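Ribonuclease (Nicotiana glutinosa, PDB 1IYB) probably cleaves single-stranded RNA as a member of the ribonuclease T2 family and binds guanosine-5'-monophosphate in a guanine-binding site. Local coordinates at residues G19-T24 with T82-S87; P47-N50 with Y54-N57; I179-D182 with N187-E190. All coordinates share one frame; numbering follows the deposited sequence.

Interaction 1 of 3, residues G19-T24 with T82-S87; sequences GSYCDT and TLACPS. With 5GP (guanosine-5'-monophosphate), chain C.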
# COMPACT_ATOMS: atom_id res chain seq x y z
N GLY A 19 7.71 -20.05 13.91
CA GLY A 19 7.08 -20.28 15.20
C GLY A 19 6.21 -19.12 15.66
O GLY A 19 5.27 -19.31 16.45
N SER A 20 6.51 -17.92 15.19
CA SER A 20 5.75 -16.73 15.57
C SER A 20 4.64 -16.40 14.58
O SER A 20 3.71 -15.65 14.89
CB SER A 20 6.68 -15.53 15.71
OG SER A 20 7.52 -15.69 16.85
N TYR A 21 4.73 -16.94 13.37
CA TYR A 21 3.69 -16.70 12.38
C TYR A 21 2.55 -17.68 12.64
O TYR A 21 1.39 -17.40 12.35
CB TYR A 21 4.23 -16.93 10.97
CG TYR A 21 3.24 -16.56 9.88
CD1 TYR A 21 3.18 -15.27 9.37
CD2 TYR A 21 2.35 -17.51 9.37
CE1 TYR A 21 2.26 -14.93 8.38
CE2 TYR A 21 1.42 -17.18 8.38
CZ TYR A 21 1.39 -15.89 7.89
OH TYR A 21 0.50 -15.55 6.89
N CYS A 22 2.90 -18.83 13.21
CA CYS A 22 1.94 -19.90 13.46
C CYS A 22 1.32 -20.07 14.84
O CYS A 22 0.53 -21.00 15.04
CB CYS A 22 2.57 -21.23 13.05
SG CYS A 22 2.69 -21.50 11.26
N ASP A 23 1.65 -19.21 15.79
CA ASP A 23 1.08 -19.36 17.13
C ASP A 23 0.18 -18.21 17.57
O ASP A 23 0.03 -17.95 18.76
CB ASP A 23 2.21 -19.56 18.15
CG ASP A 23 3.06 -18.32 18.31
OD1 ASP A 23 2.93 -17.40 17.48
OD2 ASP A 23 3.87 -18.27 19.26
N THR A 24 -0.42 -17.52 16.60
CA THR A 24 -1.31 -16.41 16.91
C THR A 24 -2.75 -16.90 16.88
O THR A 24 -3.00 -18.10 16.72
CB THR A 24 -1.16 -15.26 15.90
OG1 THR A 24 -1.73 -15.64 14.65
CG2 THR A 24 0.31 -14.91 15.70
N THR A 82 5.76 -20.72 2.24
CA THR A 82 4.55 -19.95 2.51
C THR A 82 3.85 -20.65 3.67
O THR A 82 3.81 -21.88 3.74
CB THR A 82 3.59 -19.89 1.30
OG1 THR A 82 2.41 -19.18 1.68
CG2 THR A 82 3.20 -21.29 0.84
N LEU A 83 3.32 -19.86 4.60
CA LEU A 83 2.63 -20.40 5.76
C LEU A 83 1.17 -19.95 5.79
O LEU A 83 0.49 -20.08 6.81
CB LEU A 83 3.34 -19.98 7.05
CG LEU A 83 4.74 -20.57 7.23
CD1 LEU A 83 5.42 -19.92 8.43
CD2 LEU A 83 4.64 -22.08 7.42
N ALA A 84 0.68 -19.44 4.67
CA ALA A 84 -0.70 -18.98 4.57
C ALA A 84 -1.65 -20.15 4.28
O ALA A 84 -1.23 -21.20 3.79
CB ALA A 84 -0.83 -17.92 3.48
N CYS A 85 -2.93 -19.97 4.59
CA CYS A 85 -3.92 -21.02 4.35
C CYS A 85 -4.76 -20.72 3.10
O CYS A 85 -5.06 -19.56 2.82
CB CYS A 85 -4.86 -21.15 5.54
SG CYS A 85 -4.13 -21.88 7.04
N PRO A 86 -5.15 -21.77 2.36
CA PRO A 86 -4.85 -23.18 2.62
C PRO A 86 -3.43 -23.52 2.18
O PRO A 86 -2.78 -22.72 1.51
CB PRO A 86 -5.91 -23.90 1.80
CG PRO A 86 -6.03 -23.03 0.60
CD PRO A 86 -6.05 -21.63 1.20
N SER A 87 -2.96 -24.71 2.55
CA SER A 87 -1.61 -25.15 2.20
C SER A 87 -1.29 -24.84 0.74
O SER A 87 -2.04 -25.24 -0.16
CB SER A 87 -1.46 -26.66 2.44
OG SER A 87 -1.63 -26.97 3.81
P 5GP C . 4.48 -7.69 2.32
O1P 5GP C . 4.25 -6.29 1.97
O2P 5GP C . 5.63 -8.29 1.52
O3P 5GP C . 4.74 -7.84 3.86
O5' 5GP C . 3.18 -8.65 2.04
C5' 5GP C . 3.15 -10.06 2.49
C4' 5GP C . 1.85 -10.81 2.14
O4' 5GP C . 2.26 -12.15 1.61
C3' 5GP C . 0.86 -11.17 3.25
O3' 5GP C . -0.06 -10.14 3.57
C2' 5GP C . 0.14 -12.42 2.74
O2' 5GP C . -1.01 -12.09 1.93
C1' 5GP C . 1.23 -13.13 1.95
N9 5GP C . 1.83 -14.39 2.49
C8 5GP C . 1.78 -15.67 2.00
N7 5GP C . 2.51 -16.56 2.65
C5 5GP C . 3.08 -15.78 3.67
C6 5GP C . 3.98 -16.18 4.72
O6 5GP C . 4.43 -17.30 4.93
N1 5GP C . 4.33 -15.08 5.56
C2 5GP C . 3.86 -13.78 5.38
N2 5GP C . 4.32 -12.90 6.29
N3 5GP C . 3.02 -13.40 4.40
C4 5GP C . 2.67 -14.45 3.59
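L83, whose side chain rests against Y21, gives its backbone N-H to guanine O6 of the bound guanosine-5'-monophosphate, L83 N to O6 being 2.8 Å. Next to it, T82 OG1 donates to guanine N7 at 2.8 Å and accepts a weak bond from A84 N, which would help keep the hydroxyl turned to the base. Together these bonds read two acceptors on one edge of guanine. With CG anti to the backbone N (chi1 -175°), Y21 extends alongside the base: guanine C6 lies over one face of its ring, and Y21 CE1 comes within 3.5 Å of guanine N1. At the ring's edge, near its plane, sits L83 O, 3.4 Å from Y21 CE2, while L83 CB meets Y21 CD2 at 3.5 Å. The apolar leucine side chain suits the flank of the tyrosine ring, while the bond to O6 uses only the backbone; A84, being small, lets its CB approach N7. C22, disulfide-bonded to C28, touches L83 CD1 through SG. Y21 closes helix 18-21 and also packs on Q16 of strand 10-16 and Y175 of strand 172-182, whereas T82-S87 belongs to the loop joining helices 73-79 and 91-102.

Interaction 2 of 3, residues P47-N50 with Y54-N57; sequences PNNN and YPSN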
# COMPACT_ATOMS: atom_id res chain seq x y z
N PRO A 47 12.39 -2.81 -1.40
CA PRO A 47 12.97 -1.49 -1.65
C PRO A 47 12.32 -0.51 -0.65
O PRO A 47 11.11 -0.58 -0.41
CB PRO A 47 12.55 -1.21 -3.09
CG PRO A 47 12.58 -2.57 -3.71
CD PRO A 47 11.92 -3.43 -2.65
N ASN A 48 13.12 0.39 -0.09
CA ASN A 48 12.62 1.35 0.90
C ASN A 48 13.32 2.69 0.70
O ASN A 48 14.37 2.75 0.05
CB ASN A 48 12.91 0.85 2.32
CG ASN A 48 11.87 1.28 3.34
OD1 ASN A 48 10.83 0.64 3.50
ND2 ASN A 48 12.13 2.39 4.04
N ASN A 49 12.75 3.75 1.26
CA ASN A 49 13.31 5.09 1.16
C ASN A 49 13.91 5.51 2.50
O ASN A 49 13.51 5.02 3.55
CB ASN A 49 12.21 6.08 0.77
CG ASN A 49 11.69 5.83 -0.62
OD1 ASN A 49 10.49 6.00 -0.89
ND2 ASN A 49 12.58 5.45 -1.53
N ASN A 50 14.88 6.42 2.46
CA ASN A 50 15.52 6.89 3.68
C ASN A 50 14.55 7.54 4.66
O ASN A 50 14.77 7.50 5.87
CB ASN A 50 16.64 7.88 3.35
CG ASN A 50 17.79 7.25 2.58
OD1 ASN A 50 18.05 6.05 2.70
ND2 ASN A 50 18.49 8.05 1.79
N TYR A 54 8.07 3.84 1.34
CA TYR A 54 8.57 2.83 0.42
C TYR A 54 7.65 2.69 -0.79
O TYR A 54 6.44 2.86 -0.69
CB TYR A 54 8.70 1.47 1.13
CG TYR A 54 7.40 0.94 1.72
CD1 TYR A 54 6.52 0.18 0.94
CD2 TYR A 54 7.06 1.20 3.04
CE1 TYR A 54 5.33 -0.31 1.47
CE2 TYR A 54 5.87 0.72 3.58
CZ TYR A 54 5.01 -0.03 2.80
OH TYR A 54 3.83 -0.50 3.34
N PRO A 55 8.23 2.40 -1.96
CA PRO A 55 7.42 2.24 -3.17
C PRO A 55 6.83 0.84 -3.17
O PRO A 55 7.38 -0.07 -2.55
CB PRO A 55 8.44 2.42 -4.28
CG PRO A 55 9.68 1.79 -3.69
CD PRO A 55 9.67 2.32 -2.27
N SER A 56 5.69 0.66 -3.83
CA SER A 56 5.06 -0.66 -3.92
C SER A 56 4.25 -0.80 -5.21
O SER A 56 3.67 0.17 -5.68
CB SER A 56 4.17 -0.93 -2.70
OG SER A 56 3.15 0.05 -2.56
N ASN A 57 4.24 -2.02 -5.76
CA ASN A 57 3.52 -2.35 -6.99
C ASN A 57 3.91 -1.37 -8.09
O ASN A 57 3.06 -0.68 -8.65
CB ASN A 57 2.01 -2.29 -6.76
CG ASN A 57 1.56 -3.19 -5.62
OD1 ASN A 57 1.04 -2.71 -4.61
ND2 ASN A 57 1.75 -4.49 -5.78
O HOH W 1 9.12 -2.03 -1.71
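P47 meets P55 through the two pyrrolidine rings, P47 CB lying 4.2 Å from P55 CG, and through its carbonyl, which faces the start of the other segment. P47 O is 3.5 Å from Y54 CB and 3.7 Å from P55 CD, so carbon rather than an N-H lies beside it. Its hydrogen bond comes from a water that donates to P47 O at 2.8 Å and to P55 O at the same length, bridging the two backbones where no direct hydrogen bond crosses. A proline has no N-H to offer, and in both places its compact ring provides an apolar surface instead.

N48 follows. Its OD1 lies 3.3 Å from Y54 CB, and its amide crosses the Y54 side chain obliquely, the amide and ring planes 29° apart. The other end of the amide is turned back on its own segment, where N48 ND2 makes a weak bond to N49 O. Y54 places CG between its backbone N and carbonyl carbon (chi1 59°), which carries the phenol end away from the neighbouring segment and leaves CB to do most of the touching.

N49 brings OD1 to 3.9 Å from Y54 CA, but the hydrogen-bond partner of that oxygen is S53 OG, just ahead of Y54, a bond that the amide of an asparagine can make within the turn.

Strand 41-48 is an outer strand of the four-stranded sheet. At its end P47 packs on F11 of the adjacent strand 10-16 and on H101 of helix 91-102, while S56 OG hydrogen-bonds S56 OG of the second subunit.

Interaction 3 of 3, residues I179-D182 with N187-E190; sequences ICVD and NLIE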
# COMPACT_ATOMS: atom_id res chain seq x y z
N ILE A 179 17.47 -6.70 7.81
CA ILE A 179 18.89 -6.41 7.58
C ILE A 179 18.91 -5.50 6.35
O ILE A 179 18.24 -5.79 5.36
CB ILE A 179 19.69 -7.69 7.27
CG1 ILE A 179 19.59 -8.66 8.45
CG2 ILE A 179 21.15 -7.34 6.99
CD1 ILE A 179 20.11 -8.11 9.75
N CYS A 180 19.67 -4.41 6.39
CA CYS A 180 19.70 -3.50 5.25
C CYS A 180 20.78 -3.77 4.20
O CYS A 180 21.90 -4.16 4.52
CB CYS A 180 19.75 -2.05 5.74
SG CYS A 180 18.16 -1.59 6.51
N VAL A 181 20.40 -3.57 2.94
CA VAL A 181 21.29 -3.77 1.79
C VAL A 181 21.30 -2.46 1.00
O VAL A 181 20.27 -1.81 0.86
CB VAL A 181 20.77 -4.90 0.88
CG1 VAL A 181 21.75 -5.15 -0.26
CG2 VAL A 181 20.57 -6.17 1.69
N ASP A 182 22.46 -2.08 0.47
CA ASP A 182 22.54 -0.83 -0.28
C ASP A 182 21.70 -0.85 -1.56
O ASP A 182 21.38 -1.92 -2.09
CB ASP A 182 24.00 -0.51 -0.62
CG ASP A 182 24.45 -1.14 -1.92
OD1 ASP A 182 24.46 -2.38 -2.00
OD2 ASP A 182 24.78 -0.38 -2.86
N ASN A 187 26.05 -4.73 -1.37
CA ASN A 187 26.54 -5.00 -0.03
C ASN A 187 25.60 -4.56 1.08
O ASN A 187 24.69 -3.76 0.87
CB ASN A 187 27.89 -4.30 0.15
CG ASN A 187 27.79 -2.80 -0.05
OD1 ASN A 187 27.36 -2.06 0.84
ND2 ASN A 187 28.17 -2.33 -1.24
N LEU A 188 25.83 -5.10 2.28
CA LEU A 188 25.03 -4.74 3.43
C LEU A 188 25.40 -3.32 3.85
O LEU A 188 26.50 -2.85 3.56
CB LEU A 188 25.30 -5.68 4.61
CG LEU A 188 25.01 -7.17 4.43
CD1 LEU A 188 25.17 -7.88 5.76
CD2 LEU A 188 23.60 -7.35 3.90
N ILE A 189 24.48 -2.65 4.53
CA ILE A 189 24.71 -1.30 5.03
C ILE A 189 23.93 -1.13 6.32
O ILE A 189 23.02 -1.91 6.62
CB ILE A 189 24.20 -0.21 4.05
CG1 ILE A 189 22.68 -0.33 3.88
CG2 ILE A 189 24.92 -0.34 2.72
CD1 ILE A 189 22.06 0.85 3.16
N GLU A 190 24.29 -0.12 7.11
CA GLU A 190 23.56 0.15 8.33
C GLU A 190 22.23 0.72 7.84
O GLU A 190 22.20 1.43 6.83
CB GLU A 190 24.28 1.20 9.18
CG GLU A 190 25.60 0.75 9.77
CD GLU A 190 25.46 -0.27 10.88
OE1 GLU A 190 26.47 -0.55 11.55
OE2 GLU A 190 24.34 -0.80 11.09
O HOH W 2 21.67 -3.87 8.37
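A D182 torsion that sets CG between the backbone N and carbonyl carbon (chi1 88°) brings the carboxylate to N187, whose backbone N donates to D182 OD1 at 2.9 Å. The donor arrives from above the carboxylate plane. The other oxygen, OD2, bonds to S184 OG in the intervening turn, so an aspartate here can serve both the turn and the returning segment. I189 takes a comparable torsion at CG1 (chi1 63°), which spreads its branches along the strand: CG2 meets D182 CB at 3.5 Å and CG1 meets C180 CB at 3.9 Å.

Two backbone bonds complete the pairing. D182 N donates to N187 O at 2.8 Å, and I189 N to C180 O at 3.0 Å. A water accepts from C180 N and donates to I189 O, extending the link past the last direct bond.

L188 CD2 touches I179 CG2 and V181 CG2, both at 3.9 Å, and L121 of helix 111-124 packs on V181 and L188. C180 also packs on F10 and Y12 of strand 10-16, and its SG forms a disulfide with C191.

The pattern is that of a local antiparallel beta-bridge after a chain reversal at the end of strand 172-182: one non-hydrogen-bonded pair, V181 with L188, flanked by two backbone bonds, after which the segments diverge.

In the fold
Leaving strand 10-16 and helix 18-21, the chain enters a long loop that interaction 1 closes when it returns at T82-S87. Within that loop interaction 2 closes a much smaller one, drawing Y54-N57 back to the end of strand 41-48. Interaction 3 comes later and in series, where the turn after strand 172-182 brings N187-E190 back on that strand; none of the three crosses another. Interactions 1 and 3 lie on opposite sides of the chain's centre, their own centres about 28 Å apart. Interactions 2 and 3 sit closer, about 15 Å between centres, and both reach the four-stranded antiparallel sheet; interaction 1 packs on it through Y21 and supplies part of the nucleotide pocket.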